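Local coordinates for protein epoxyqueuosine reductase (Streptococcus thermophilus, PDB 5D6S) that belongs to the QueG family of iron-sulfur proteins and binds cobalamin together with two iron-sulfur clusters, at residues A[56-61]-A[81-86]; A[124-129]-A[308-313]; A[159-164]-A[192-197]; A[243-248]-A[318-323]; A[324-329]-A[354-359]. All blocks are in the same frame, centred on the assembly; numbering follows the deposited sequence.

Interaction 1 of 5, residues A[56-61]-A[81-86]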
# COMPACT_ATOMS: atom_id res chain seq x y z
N TYR A 56 -6.19 20.98 -13.71
CA TYR A 56 -5.83 20.02 -14.77
C TYR A 56 -6.23 18.57 -14.40
O TYR A 56 -6.54 17.77 -15.29
CB TYR A 56 -4.36 20.14 -15.18
CG TYR A 56 -3.32 19.49 -14.29
CD1 TYR A 56 -2.80 20.16 -13.20
CD2 TYR A 56 -2.81 18.22 -14.59
CE1 TYR A 56 -1.81 19.58 -12.40
CE2 TYR A 56 -1.82 17.62 -13.80
CZ TYR A 56 -1.33 18.31 -12.70
OH TYR A 56 -0.35 17.72 -11.90
N LEU A 57 -6.29 18.28 -13.09
CA LEU A 57 -6.74 16.99 -12.56
C LEU A 57 -8.27 16.75 -12.58
O LEU A 57 -8.70 15.63 -12.88
CB LEU A 57 -6.22 16.82 -11.13
CG LEU A 57 -4.70 16.86 -10.99
CD1 LEU A 57 -4.31 16.81 -9.53
CD2 LEU A 57 -4.04 15.72 -11.74
N GLU A 58 -9.06 17.78 -12.30
CA GLU A 58 -10.53 17.66 -12.29
C GLU A 58 -11.07 16.63 -13.24
O GLU A 58 -11.70 15.65 -12.83
CB GLU A 58 -11.21 18.98 -12.67
CG GLU A 58 -11.72 19.81 -11.50
CD GLU A 58 -13.15 20.31 -11.70
OE1 GLU A 58 -14.03 19.46 -11.95
OE2 GLU A 58 -13.39 21.53 -11.54
N LYS A 59 -10.86 16.89 -14.52
CA LYS A 59 -11.35 16.05 -15.59
C LYS A 59 -11.24 14.56 -15.22
O LYS A 59 -12.25 13.84 -15.16
CB LYS A 59 -10.58 16.42 -16.87
CG LYS A 59 -10.54 15.40 -18.01
CD LYS A 59 -11.91 15.06 -18.57
CE LYS A 59 -11.82 13.87 -19.52
NZ LYS A 59 -13.10 13.11 -19.57
N SER A 60 -10.01 14.12 -14.93
CA SER A 60 -9.71 12.69 -14.76
C SER A 60 -10.08 12.13 -13.37
O SER A 60 -10.41 10.96 -13.25
CB SER A 60 -8.23 12.41 -15.07
OG SER A 60 -7.40 12.87 -14.02
N LEU A 61 -9.97 12.95 -12.34
CA LEU A 61 -10.45 12.57 -11.01
C LEU A 61 -11.92 12.21 -11.08
O LEU A 61 -12.33 11.14 -10.61
CB LEU A 61 -10.27 13.70 -10.00
CG LEU A 61 -8.84 14.05 -9.56
CD1 LEU A 61 -8.85 14.97 -8.35
CD2 LEU A 61 -8.03 12.81 -9.21
N ARG A 81 -9.92 18.55 -3.14
CA ARG A 81 -8.80 17.84 -3.70
C ARG A 81 -7.90 18.70 -4.60
O ARG A 81 -6.68 18.51 -4.66
CB ARG A 81 -9.34 16.69 -4.51
CG ARG A 81 -8.49 15.46 -4.39
CD ARG A 81 -9.11 14.40 -3.51
NE ARG A 81 -8.81 13.14 -4.14
CZ ARG A 81 -7.64 12.50 -4.09
NH1 ARG A 81 -7.50 11.38 -4.77
NH2 ARG A 81 -6.63 12.93 -3.35
N ILE A 82 -8.52 19.65 -5.29
CA ILE A 82 -7.85 20.51 -6.29
C ILE A 82 -7.63 21.97 -5.84
O ILE A 82 -6.77 22.65 -6.39
CB ILE A 82 -8.60 20.53 -7.64
CG1 ILE A 82 -10.09 20.36 -7.44
CG2 ILE A 82 -8.10 19.43 -8.55
CD1 ILE A 82 -10.89 20.86 -8.60
N TYR A 83 -8.40 22.44 -4.86
CA TYR A 83 -8.32 23.83 -4.41
C TYR A 83 -7.71 23.91 -3.01
O TYR A 83 -8.45 23.89 -2.01
CB TYR A 83 -9.73 24.48 -4.41
CG TYR A 83 -10.42 24.48 -5.76
CD1 TYR A 83 -9.76 24.92 -6.91
CD2 TYR A 83 -11.74 24.06 -5.89
CE1 TYR A 83 -10.38 24.92 -8.16
CE2 TYR A 83 -12.37 24.06 -7.13
CZ TYR A 83 -11.69 24.49 -8.26
OH TYR A 83 -12.30 24.47 -9.50
N PRO A 84 -6.38 24.06 -2.92
CA PRO A 84 -5.68 24.10 -1.63
C PRO A 84 -6.20 25.12 -0.62
O PRO A 84 -6.04 24.93 0.59
CB PRO A 84 -4.25 24.46 -2.01
CG PRO A 84 -4.10 23.95 -3.37
CD PRO A 84 -5.44 24.13 -4.04
N LYS A 85 -6.82 26.19 -1.11
CA LYS A 85 -7.32 27.23 -0.21
C LYS A 85 -8.48 26.75 0.65
O LYS A 85 -8.74 27.30 1.72
CB LYS A 85 -7.69 28.50 -0.98
CG LYS A 85 -6.48 29.30 -1.46
CD LYS A 85 -6.86 30.35 -2.49
CE LYS A 85 -5.66 30.71 -3.36
NZ LYS A 85 -6.09 31.53 -4.53
N LEU A 86 -9.18 25.71 0.18
CA LEU A 86 -10.24 25.08 0.98
C LEU A 86 -9.70 24.35 2.21
O LEU A 86 -10.42 24.15 3.16
CB LEU A 86 -11.06 24.12 0.12
CG LEU A 86 -11.89 24.80 -0.97
CD1 LEU A 86 -12.69 23.77 -1.78
CD2 LEU A 86 -12.84 25.82 -0.38

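Interaction 2 of 5, residues A[124-129]-A[308-313]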
# COMPACT_ATOMS: atom_id res chain seq x y z
N TRP A 124 7.23 -1.75 5.88
CA TRP A 124 8.27 -2.26 6.81
C TRP A 124 8.55 -1.22 7.83
O TRP A 124 8.55 -0.04 7.54
CB TRP A 124 9.56 -2.63 6.11
CG TRP A 124 9.45 -3.76 5.15
CD1 TRP A 124 8.42 -4.65 5.03
CD2 TRP A 124 10.43 -4.15 4.17
NE1 TRP A 124 8.68 -5.55 4.03
CE2 TRP A 124 9.91 -5.26 3.47
CE3 TRP A 124 11.68 -3.65 3.81
CZ2 TRP A 124 10.60 -5.89 2.43
CZ3 TRP A 124 12.37 -4.27 2.76
CH2 TRP A 124 11.83 -5.38 2.09
N GLY A 125 8.72 -1.64 9.08
CA GLY A 125 9.00 -0.70 10.16
C GLY A 125 7.86 0.25 10.41
O GLY A 125 6.77 0.09 9.86
N LEU A 126 8.13 1.28 11.20
CA LEU A 126 7.09 2.19 11.69
C LEU A 126 6.23 2.87 10.64
O LEU A 126 6.73 3.35 9.64
CB LEU A 126 7.68 3.27 12.58
CG LEU A 126 6.78 3.44 13.79
CD1 LEU A 126 6.94 2.21 14.65
CD2 LEU A 126 7.14 4.67 14.60
N ASP A 127 4.93 2.88 10.89
CA ASP A 127 3.93 3.38 9.97
C ASP A 127 4.38 4.72 9.47
O ASP A 127 4.55 5.66 10.26
CB ASP A 127 2.60 3.53 10.71
CG ASP A 127 1.48 4.08 9.83
OD1 ASP A 127 1.70 4.28 8.62
OD2 ASP A 127 0.38 4.34 10.35
N TYR A 128 4.60 4.82 8.16
CA TYR A 128 5.04 6.08 7.56
C TYR A 128 4.19 7.28 8.00
O TYR A 128 4.71 8.35 8.25
CB TYR A 128 5.14 5.98 6.01
CG TYR A 128 3.87 5.95 5.20
CD1 TYR A 128 3.21 7.12 4.85
CD2 TYR A 128 3.34 4.75 4.74
CE1 TYR A 128 2.06 7.10 4.07
CE2 TYR A 128 2.17 4.73 3.98
CZ TYR A 128 1.54 5.92 3.64
OH TYR A 128 0.38 5.92 2.90
N HIS A 129 2.88 7.09 8.09
CA HIS A 129 2.00 8.17 8.54
C HIS A 129 2.53 8.79 9.81
O HIS A 129 2.51 10.00 9.93
CB HIS A 129 0.55 7.68 8.81
CG HIS A 129 -0.15 7.13 7.61
ND1 HIS A 129 0.05 5.84 7.15
CD2 HIS A 129 -1.05 7.68 6.76
CE1 HIS A 129 -0.69 5.62 6.08
NE2 HIS A 129 -1.37 6.73 5.83
N PHE A 308 2.20 -6.30 15.47
CA PHE A 308 2.07 -5.77 14.13
C PHE A 308 1.41 -4.41 14.11
O PHE A 308 1.33 -3.77 13.04
CB PHE A 308 1.21 -6.72 13.27
CG PHE A 308 1.99 -7.85 12.66
CD1 PHE A 308 2.15 -9.05 13.33
CD2 PHE A 308 2.57 -7.71 11.41
CE1 PHE A 308 2.89 -10.09 12.79
CE2 PHE A 308 3.28 -8.75 10.85
CZ PHE A 308 3.45 -9.94 11.54
N GLY A 309 0.97 -3.95 15.27
CA GLY A 309 0.14 -2.75 15.37
C GLY A 309 0.79 -1.45 14.93
O GLY A 309 0.12 -0.45 14.71
N MET A 310 2.11 -1.47 14.83
CA MET A 310 2.91 -0.28 14.54
C MET A 310 3.10 -0.07 13.04
O MET A 310 3.54 1.00 12.65
CB MET A 310 4.31 -0.46 15.13
CG MET A 310 5.16 -1.43 14.32
SD MET A 310 5.97 -2.76 15.22
CE MET A 310 4.59 -3.58 16.03
N ILE A 311 2.85 -1.09 12.23
CA ILE A 311 3.09 -0.96 10.78
C ILE A 311 1.87 -0.37 10.06
O ILE A 311 0.73 -0.45 10.53
CB ILE A 311 3.55 -2.28 10.09
CG1 ILE A 311 2.40 -3.30 9.98
CG2 ILE A 311 4.72 -2.91 10.83
CD1 ILE A 311 2.70 -4.45 9.04
N ALA A 312 2.12 0.20 8.90
CA ALA A 312 1.07 0.81 8.09
C ALA A 312 -0.03 -0.20 7.79
O ALA A 312 -1.23 0.13 7.86
CB ALA A 312 1.64 1.36 6.80
N GLY A 313 0.37 -1.41 7.43
CA GLY A 313 -0.55 -2.45 6.99
C GLY A 313 -1.52 -2.94 8.04
O GLY A 313 -2.37 -3.78 7.74

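Interaction 3 of 5, residues A[159-164]-A[192-197]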
# COMPACT_ATOMS: atom_id res chain seq x y z
N GLY A 159 -4.80 13.09 3.90
CA GLY A 159 -5.31 14.41 3.55
C GLY A 159 -6.04 14.43 2.20
O GLY A 159 -6.06 13.44 1.46
N ALA A 160 -6.60 15.60 1.86
CA ALA A 160 -7.43 15.80 0.66
C ALA A 160 -6.66 15.98 -0.64
O ALA A 160 -7.15 15.65 -1.72
CB ALA A 160 -8.32 17.00 0.86
N LEU A 161 -5.45 16.48 -0.55
CA LEU A 161 -4.67 16.67 -1.77
C LEU A 161 -4.22 15.36 -2.41
O LEU A 161 -4.09 14.32 -1.74
CB LEU A 161 -3.45 17.57 -1.52
CG LEU A 161 -3.82 19.00 -1.08
CD1 LEU A 161 -2.54 19.80 -0.92
CD2 LEU A 161 -4.76 19.67 -2.06
N VAL A 162 -3.94 15.45 -3.71
CA VAL A 162 -3.30 14.39 -4.46
C VAL A 162 -1.80 14.48 -4.18
O VAL A 162 -1.10 15.25 -4.80
CB VAL A 162 -3.58 14.52 -5.97
CG1 VAL A 162 -3.00 13.34 -6.72
CG2 VAL A 162 -5.08 14.63 -6.22
N ASP A 163 -1.32 13.70 -3.22
CA ASP A 163 0.07 13.78 -2.74
C ASP A 163 1.09 13.63 -3.86
O ASP A 163 2.23 14.07 -3.77
CB ASP A 163 0.34 12.66 -1.73
CG ASP A 163 -0.40 12.85 -0.42
OD1 ASP A 163 -1.16 13.84 -0.30
OD2 ASP A 163 -0.21 11.99 0.48
N THR A 164 0.65 12.97 -4.92
CA THR A 164 1.54 12.53 -5.94
C THR A 164 1.80 13.70 -6.91
O THR A 164 2.92 13.89 -7.37
CB THR A 164 0.91 11.28 -6.59
OG1 THR A 164 1.93 10.33 -6.91
CG2 THR A 164 0.08 11.62 -7.82
N LEU A 192 5.58 10.15 0.72
CA LEU A 192 5.33 11.56 0.42
C LEU A 192 4.48 12.26 1.49
O LEU A 192 3.66 11.65 2.15
CB LEU A 192 4.62 11.72 -0.93
CG LEU A 192 5.38 11.20 -2.16
CD1 LEU A 192 4.64 11.57 -3.45
CD2 LEU A 192 6.81 11.72 -2.18
N GLY A 193 4.73 13.55 1.62
CA GLY A 193 3.95 14.44 2.48
C GLY A 193 3.88 15.86 1.93
O GLY A 193 4.59 16.20 0.98
N GLU A 194 3.04 16.68 2.54
CA GLU A 194 2.88 18.09 2.17
C GLU A 194 2.67 18.95 3.40
O GLU A 194 1.98 18.56 4.33
CB GLU A 194 1.65 18.34 1.32
CG GLU A 194 1.59 17.56 0.04
CD GLU A 194 0.81 16.29 0.19
OE1 GLU A 194 1.42 15.23 -0.04
OE2 GLU A 194 -0.40 16.37 0.54
N LEU A 195 3.25 20.14 3.36
CA LEU A 195 2.95 21.18 4.33
C LEU A 195 2.42 22.38 3.55
O LEU A 195 3.18 23.11 2.90
CB LEU A 195 4.21 21.55 5.11
CG LEU A 195 4.00 22.47 6.30
CD1 LEU A 195 3.10 21.85 7.35
CD2 LEU A 195 5.36 22.80 6.92
N ILE A 196 1.10 22.53 3.56
CA ILE A 196 0.47 23.72 2.98
C ILE A 196 0.76 24.87 3.92
O ILE A 196 0.73 24.71 5.14
CB ILE A 196 -1.05 23.57 2.83
CG1 ILE A 196 -1.41 22.36 1.98
CG2 ILE A 196 -1.64 24.81 2.17
CD1 ILE A 196 -2.89 22.00 2.05
N THR A 197 1.05 26.04 3.35
CA THR A 197 1.55 27.17 4.13
C THR A 197 1.21 28.55 3.52
O THR A 197 0.90 28.68 2.34
CB THR A 197 3.07 27.02 4.38
OG1 THR A 197 3.61 28.23 4.90
CG2 THR A 197 3.81 26.70 3.12
O HOH W 1 3.29 15.42 -1.54

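Interaction 4 of 5, residues A[243-248]-A[318-323]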
# COMPACT_ATOMS: atom_id res chain seq x y z
N GLN A 243 -6.17 -5.16 0.54
CA GLN A 243 -6.75 -4.29 1.56
C GLN A 243 -8.26 -4.23 1.54
O GLN A 243 -8.85 -3.74 2.51
CB GLN A 243 -6.24 -2.87 1.34
CG GLN A 243 -4.78 -2.72 1.65
CD GLN A 243 -4.32 -1.30 1.41
OE1 GLN A 243 -4.54 -0.43 2.25
NE2 GLN A 243 -3.66 -1.07 0.29
N ASP A 244 -8.88 -4.70 0.46
CA ASP A 244 -10.33 -4.67 0.38
C ASP A 244 -10.93 -5.66 1.38
O ASP A 244 -10.40 -6.75 1.61
CB ASP A 244 -10.82 -5.01 -1.03
CG ASP A 244 -12.25 -4.58 -1.28
OD1 ASP A 244 -12.72 -3.65 -0.60
OD2 ASP A 244 -12.91 -5.17 -2.17
N LYS A 245 -12.04 -5.29 1.98
CA LYS A 245 -12.75 -6.19 2.88
C LYS A 245 -13.60 -7.15 2.09
O LYS A 245 -13.74 -7.03 0.91
CB LYS A 245 -13.60 -5.42 3.86
CG LYS A 245 -12.76 -4.70 4.88
CD LYS A 245 -13.65 -4.07 5.91
CE LYS A 245 -12.85 -3.58 7.08
NZ LYS A 245 -13.74 -2.67 7.86
N GLY A 246 -14.12 -8.16 2.77
CA GLY A 246 -14.90 -9.17 2.12
C GLY A 246 -14.08 -10.32 1.55
O GLY A 246 -12.98 -10.65 2.01
N MET A 247 -14.62 -10.88 0.50
CA MET A 247 -14.13 -12.06 -0.11
C MET A 247 -13.38 -11.63 -1.37
O MET A 247 -13.98 -11.07 -2.28
CB MET A 247 -15.35 -12.91 -0.40
CG MET A 247 -15.08 -14.36 -0.53
SD MET A 247 -14.73 -15.21 1.01
CE MET A 247 -13.98 -16.63 0.22
N MET A 248 -12.07 -11.89 -1.43
CA MET A 248 -11.26 -11.63 -2.64
C MET A 248 -11.72 -12.47 -3.82
O MET A 248 -11.72 -13.69 -3.72
CB MET A 248 -9.78 -11.96 -2.39
CG MET A 248 -8.81 -11.58 -3.52
SD MET A 248 -7.04 -11.80 -3.20
CE MET A 248 -6.77 -10.81 -1.73
N LYS A 318 -6.40 -7.43 11.81
CA LYS A 318 -5.78 -8.67 11.43
C LYS A 318 -6.53 -9.42 10.30
O LYS A 318 -5.92 -10.21 9.56
CB LYS A 318 -5.64 -9.56 12.66
CG LYS A 318 -6.95 -10.15 13.18
CD LYS A 318 -6.64 -11.10 14.33
CE LYS A 318 -7.88 -11.56 15.03
NZ LYS A 318 -8.82 -12.27 14.11
N ASN A 319 -7.85 -9.21 10.22
CA ASN A 319 -8.68 -10.09 9.41
C ASN A 319 -8.36 -10.10 7.91
O ASN A 319 -8.27 -11.18 7.30
CB ASN A 319 -10.13 -9.79 9.63
CG ASN A 319 -10.65 -10.34 10.97
OD1 ASN A 319 -10.00 -11.06 11.69
ND2 ASN A 319 -11.87 -9.98 11.26
N ILE A 320 -8.15 -8.94 7.31
CA ILE A 320 -7.77 -8.94 5.90
C ILE A 320 -6.41 -9.63 5.68
O ILE A 320 -6.21 -10.37 4.72
CB ILE A 320 -7.75 -7.54 5.27
CG1 ILE A 320 -6.91 -6.57 6.09
CG2 ILE A 320 -9.16 -7.02 5.08
CD1 ILE A 320 -6.51 -5.37 5.28
N LEU A 321 -5.50 -9.44 6.61
CA LEU A 321 -4.20 -10.09 6.51
C LEU A 321 -4.28 -11.59 6.70
O LEU A 321 -3.65 -12.33 5.97
CB LEU A 321 -3.22 -9.48 7.52
CG LEU A 321 -3.07 -7.96 7.36
CD1 LEU A 321 -2.04 -7.43 8.33
CD2 LEU A 321 -2.66 -7.61 5.93
N GLN A 322 -5.08 -12.07 7.66
CA GLN A 322 -5.20 -13.51 7.87
C GLN A 322 -5.90 -14.17 6.68
O GLN A 322 -5.52 -15.26 6.27
CB GLN A 322 -5.89 -13.81 9.19
CG GLN A 322 -5.00 -13.42 10.37
CD GLN A 322 -5.62 -13.66 11.74
OE1 GLN A 322 -6.85 -13.65 11.89
NE2 GLN A 322 -4.77 -13.86 12.74
N ARG A 323 -6.91 -13.50 6.11
CA ARG A 323 -7.49 -13.98 4.86
C ARG A 323 -6.37 -14.18 3.82
O ARG A 323 -6.29 -15.21 3.17
CB ARG A 323 -8.56 -12.99 4.30
CG ARG A 323 -8.74 -13.14 2.80
CD ARG A 323 -9.97 -12.52 2.17
NE ARG A 323 -10.03 -11.07 1.83
CZ ARG A 323 -9.07 -10.16 1.85
NH1 ARG A 323 -7.81 -10.42 2.19
NH2 ARG A 323 -9.38 -8.93 1.53

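Interaction 5 of 5, residues A[324-329]-A[354-359]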
# COMPACT_ATOMS: atom_id res chain seq x y z
N ASN A 324 -5.54 -13.14 3.65
CA ASN A 324 -4.48 -13.16 2.65
C ASN A 324 -3.47 -14.27 2.94
O ASN A 324 -2.96 -14.90 2.02
CB ASN A 324 -3.75 -11.82 2.61
CG ASN A 324 -4.66 -10.68 2.19
OD1 ASN A 324 -5.72 -10.91 1.61
ND2 ASN A 324 -4.25 -9.46 2.47
N ALA A 325 -3.21 -14.50 4.21
CA ALA A 325 -2.27 -15.51 4.61
C ALA A 325 -2.79 -16.88 4.24
O ALA A 325 -2.01 -17.75 3.81
CB ALA A 325 -1.99 -15.41 6.11
N ILE A 326 -4.09 -17.09 4.41
CA ILE A 326 -4.71 -18.36 3.98
C ILE A 326 -4.52 -18.51 2.48
O ILE A 326 -4.17 -19.58 1.98
CB ILE A 326 -6.19 -18.41 4.32
CG1 ILE A 326 -6.34 -18.57 5.83
CG2 ILE A 326 -6.86 -19.58 3.62
CD1 ILE A 326 -7.71 -18.17 6.33
N ILE A 327 -4.66 -17.40 1.77
CA ILE A 327 -4.46 -17.44 0.35
C ILE A 327 -3.01 -17.79 0.00
O ILE A 327 -2.75 -18.55 -0.94
CB ILE A 327 -4.90 -16.15 -0.31
CG1 ILE A 327 -6.43 -16.03 -0.19
CG2 ILE A 327 -4.49 -16.13 -1.77
CD1 ILE A 327 -6.99 -14.65 -0.46
N ALA A 328 -2.07 -17.21 0.73
CA ALA A 328 -0.65 -17.48 0.48
C ALA A 328 -0.38 -18.95 0.69
O ALA A 328 0.20 -19.62 -0.17
CB ALA A 328 0.21 -16.66 1.43
N LEU A 329 -0.83 -19.47 1.84
CA LEU A 329 -0.69 -20.90 2.11
C LEU A 329 -1.28 -21.78 1.00
O LEU A 329 -0.71 -22.81 0.66
CB LEU A 329 -1.35 -21.26 3.43
CG LEU A 329 -0.56 -20.73 4.60
CD1 LEU A 329 -1.39 -20.90 5.87
CD2 LEU A 329 0.77 -21.42 4.73
N THR A 354 -13.37 -18.84 6.87
CA THR A 354 -13.90 -20.15 6.59
C THR A 354 -14.00 -20.40 5.09
O THR A 354 -13.53 -21.41 4.56
CB THR A 354 -15.29 -20.33 7.22
OG1 THR A 354 -15.19 -20.25 8.65
CG2 THR A 354 -15.90 -21.69 6.84
N ALA A 355 -14.66 -19.48 4.40
CA ALA A 355 -14.89 -19.65 2.96
C ALA A 355 -13.57 -19.67 2.21
O ALA A 355 -13.37 -20.40 1.25
CB ALA A 355 -15.77 -18.55 2.44
N THR A 356 -12.64 -18.86 2.66
CA THR A 356 -11.33 -18.79 2.00
C THR A 356 -10.60 -20.12 2.25
O THR A 356 -10.08 -20.72 1.32
CB THR A 356 -10.54 -17.60 2.50
OG1 THR A 356 -11.33 -16.42 2.33
CG2 THR A 356 -9.26 -17.49 1.75
N ALA A 357 -10.68 -20.61 3.48
CA ALA A 357 -10.06 -21.89 3.84
C ALA A 357 -10.64 -23.07 3.04
O ALA A 357 -9.90 -23.94 2.61
CB ALA A 357 -10.20 -22.14 5.33
N ILE A 358 -11.96 -23.10 2.85
CA ILE A 358 -12.58 -24.16 2.05
C ILE A 358 -11.99 -24.19 0.65
O ILE A 358 -11.54 -25.23 0.18
CB ILE A 358 -14.10 -23.95 1.97
CG1 ILE A 358 -14.72 -24.36 3.30
CG2 ILE A 358 -14.68 -24.78 0.84
CD1 ILE A 358 -16.16 -23.96 3.40
N TRP A 359 -11.90 -23.01 0.02
CA TRP A 359 -11.20 -22.89 -1.24
C TRP A 359 -9.78 -23.42 -1.13
O TRP A 359 -9.31 -24.15 -1.99
CB TRP A 359 -11.17 -21.41 -1.69
CG TRP A 359 -10.30 -21.16 -2.91
CD1 TRP A 359 -10.59 -21.47 -4.20
CD2 TRP A 359 -9.01 -20.56 -2.93
NE1 TRP A 359 -9.56 -21.09 -5.03
CE2 TRP A 359 -8.58 -20.52 -4.28
CE3 TRP A 359 -8.17 -20.04 -1.95
CZ2 TRP A 359 -7.35 -20.00 -4.66
CZ3 TRP A 359 -6.92 -19.51 -2.34
CH2 TRP A 359 -6.53 -19.50 -3.68

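Interaction 1 of 5, residues A[56-61]-A[81-86]
Leu57 and Ile82 meet through carbon, CB of Leu57 lying 4.1 Å from CG2 of Ile82, where helix 55-67 packs on the end of the short helix 78-82. One turn further along the first helix, CD1 of Leu61 rests 4.0 Å from CG of Arg81, the two chains slanting across each other, so that the aliphatic root of the arginine serves as part of the apolar surface. Glu58 and Ile82 cross at about a right angle, but their closest approach is modelled too short to be trusted. Glu58 OE2 comes within 3.7 Å of Tyr83 OH, carboxylate and ring standing almost perpendicular (85°). Within the second segment, Ile82 CD1 lies over the rim of one face of the Tyr83 ring, although the exact position of this methyl is uncertain.

A second shell sets these groups in place. Glu58 OE1 forms a salt bridge with Arg62, Ile82 is bonded through its backbone to Phe54, and Leu57 also packs on Ala165 of helix 163-169. Arg81, bent at chi2 (105°) and again at chi3, ends in a guanidinium with two partners: NH1 is hydrogen-bonded to cobalamin O58 and NH2 to Ala160 O. The chemistry is thus divided along a single side chain, with methylenes joining two helices while the charged end reaches the cofactor.

Interaction 2 of 5, residues A[124-129]-A[308-313]
The N-terminus of helix 128-144 is capped by Asp127, and the same aspartate joins this helix start to the loop 308-313, whose first four residues form a type I beta turn ending at Ile311. Across the contact, Asp127 N donates to Met310 O at 2.9 Å. The side chain also touches Ala312: with CG anti to the backbone N (chi1 179°), the carboxyl carbon of Asp127 stands 3.7 Å from Ala312 CA, and Asp127 OD1 is 3.4 Å from Ala312 CB.

That oxygen is gripped twice from its own segment. His129 N supplies the capping bond, reaching OD1 from well above the carboxylate plane (68° out of it). His129 ND1, 2.7 Å from Asp127 OD1, donates to the syn lone pair of that oxygen, which lies in the imidazole plane, and the bond is nearly straight (166°). Tyr128 CE1 lies 3.7 Å above the centre of the His129 ring. Leu126 CD1 and Met310 CB make an apolar contact at 3.8 Å, the chains crossing at about a right angle, and Ile311 CG2 is in van der Waals contact with Gly125 O.

His129 NE2 is hydrogen-bonded to Asp157, while Tyr128 stacks on Tyr191 and touches cobalamin. An imidazole bonded to carboxylates at both nitrogens and lying against a tyrosine has its rotation fixed; Asp127 therefore bonds to both the distant loop and the helix start, next to the tyrosine that touches the cofactor.

Interaction 3 of 5, residues A[159-164]-A[192-197]
Leu161 opens the contact by reaching strand 190-197 at two places. Its CB lies 3.9 Å from Glu194 OE2, and its CD1 meets Ile196 CD1 tip to tip at 3.7 Å, both residues also packing on Met155 of the neighbouring strand 152-155. The carbonyl of Leu161 is hydrogen-bonded to cobalamin N62. Val162 follows at the N-cap position of helix 163-169, and Asp163 begins the helix with its backbone N bonded to cobalamin O63.

The side chain of Asp163 meets that of Glu194 at about a right angle. In Glu194, CG stands anti to the carbonyl carbon (chi1 -58°), and a bend at chi2 turns the end of the chain. Asp163 OD1 lies 2.8 Å from Glu194 OE2 and 2.9 Å from Glu194 OE1, a close approach of acceptors without a hydrogen bond, the two carboxylate planes being 59° apart. Asp163 OD2 is taken by the backbone N of Asp157. A water lies 2.8 Å from Asp163 O and close to Glu194 OE1, though the second distance is too short to rely on. Leu192 CD1 packs at the start of helix 163-169, 3.5 Å from Asp163 O and 4.1 Å from Thr164 CA.

Leu192 O is hydrogen-bonded to cobalamin N29, so loop and strand both offer backbone groups to the cofactor. Side chains of the two segments pack leucine and isoleucine at one end and a buried acidic pair in the middle, while main-chain N and O atoms bond to cobalamin.

Interaction 4 of 5, residues A[243-248]-A[318-323]
Arg323 and Gly246 share the hydrogen bond of this contact, which joins a loop of the 4Fe-4S double cluster binding region to helix 318-331 of the C-terminal all-helical part, probably a HEAT-like array. Arg323 NE donates to Gly246 O over 3.0 Å with an angle of 146°, the oxygen lying 17° out of the guanidinium plane. Asp244 O also lies at the edge of the guanidinium, near NH2, but the angle is too poor for a hydrogen bond and the short modelled distance is doubtful. Two loop carbonyls thus line the rim of one flat cation, and CG anti to the backbone N (chi1 156°) starts the arginine chain on its way to them.

Ile320 adds van der Waals contacts, with CG2 3.7 Å from Asp244 O and CD1 3.9 Å from Gln243 CA, one helical turn before Arg323.

Beyond the segments, Gln243 bonds through NE2 to Ser239 O and through OE1 to Trp315 NE1, and it touches cobalamin; its backbone O is held by Arg316. Met248 crosses Arg323 at about a right angle with CE 4.0 Å above one guanidinium face, toward the rim at NH1.

Interaction 5 of 5, residues A[324-329]-A[354-359]
Thr356 meets Ile326 and Ile327 where helices 318-331 and 351-364 run side by side, their short segments almost exactly parallel (4° apart) with axes 9.4 Å from each other. Such parallel packing, with helix 338-347 between them along the chain, is consistent with a HEAT-like helical array.

Followed outward, Thr356 divides its work at CB. The hydroxyl branch, OG1, lies anti to the carbonyl carbon (chi1 -54°) and turns back to its own helix, where it is hydrogen-bonded to Ile352 O. With that polar need met, the methyl branch is the one presented to the other helix. CG2 sits between two neighbouring isoleucines: it is 3.7 Å from Ile326 CG2, with Ile326 CB slightly further off at 4.1 Å, and 3.7 Å from Ile327 CG1, that pair of side chains crossing at about a right angle.

Each isoleucine has a second partner. Ile326 CG2 also reaches the backbone, 4.0 Å from Ala357 CA, and Leu341 of helix 338-347 packs against both Ile326 and Ala357. Ile327 also touches Trp359, whose indole lies next to Arg253 in a cation-pi pair and has Thr356 O at its edge, in the ring plane. The six-membered part of the indole does the touching here: CZ3 approaches Ile327 obliquely, 4.1 Å from CG1 and 4.2 Å from CA.

In the fold
Five contacts follow the chain from the cobalamin-binding region to the C-terminal helices. Interactions 1 and 3, centres 12 Å apart, touch through Arg81 and Leu57, and the strand of interaction 3 belongs to the four-stranded antiparallel sheet. Interaction 3 is nested within the loop closed by interaction 2, which joins residues nearly 180 positions apart. Interactions 2 and 4 alternate along the chain and meet where Gly313 packs on Leu321. Interactions 4 and 5 share helix 318-331 (centres 10 Å apart), whereas interactions 1 and 5 have centres about 40 Å apart on opposite sides of the molecule's centre. Two touching groups result, 1-3 and 2-4-5; nearest atoms of 2 and 3 are about 5 Å apart.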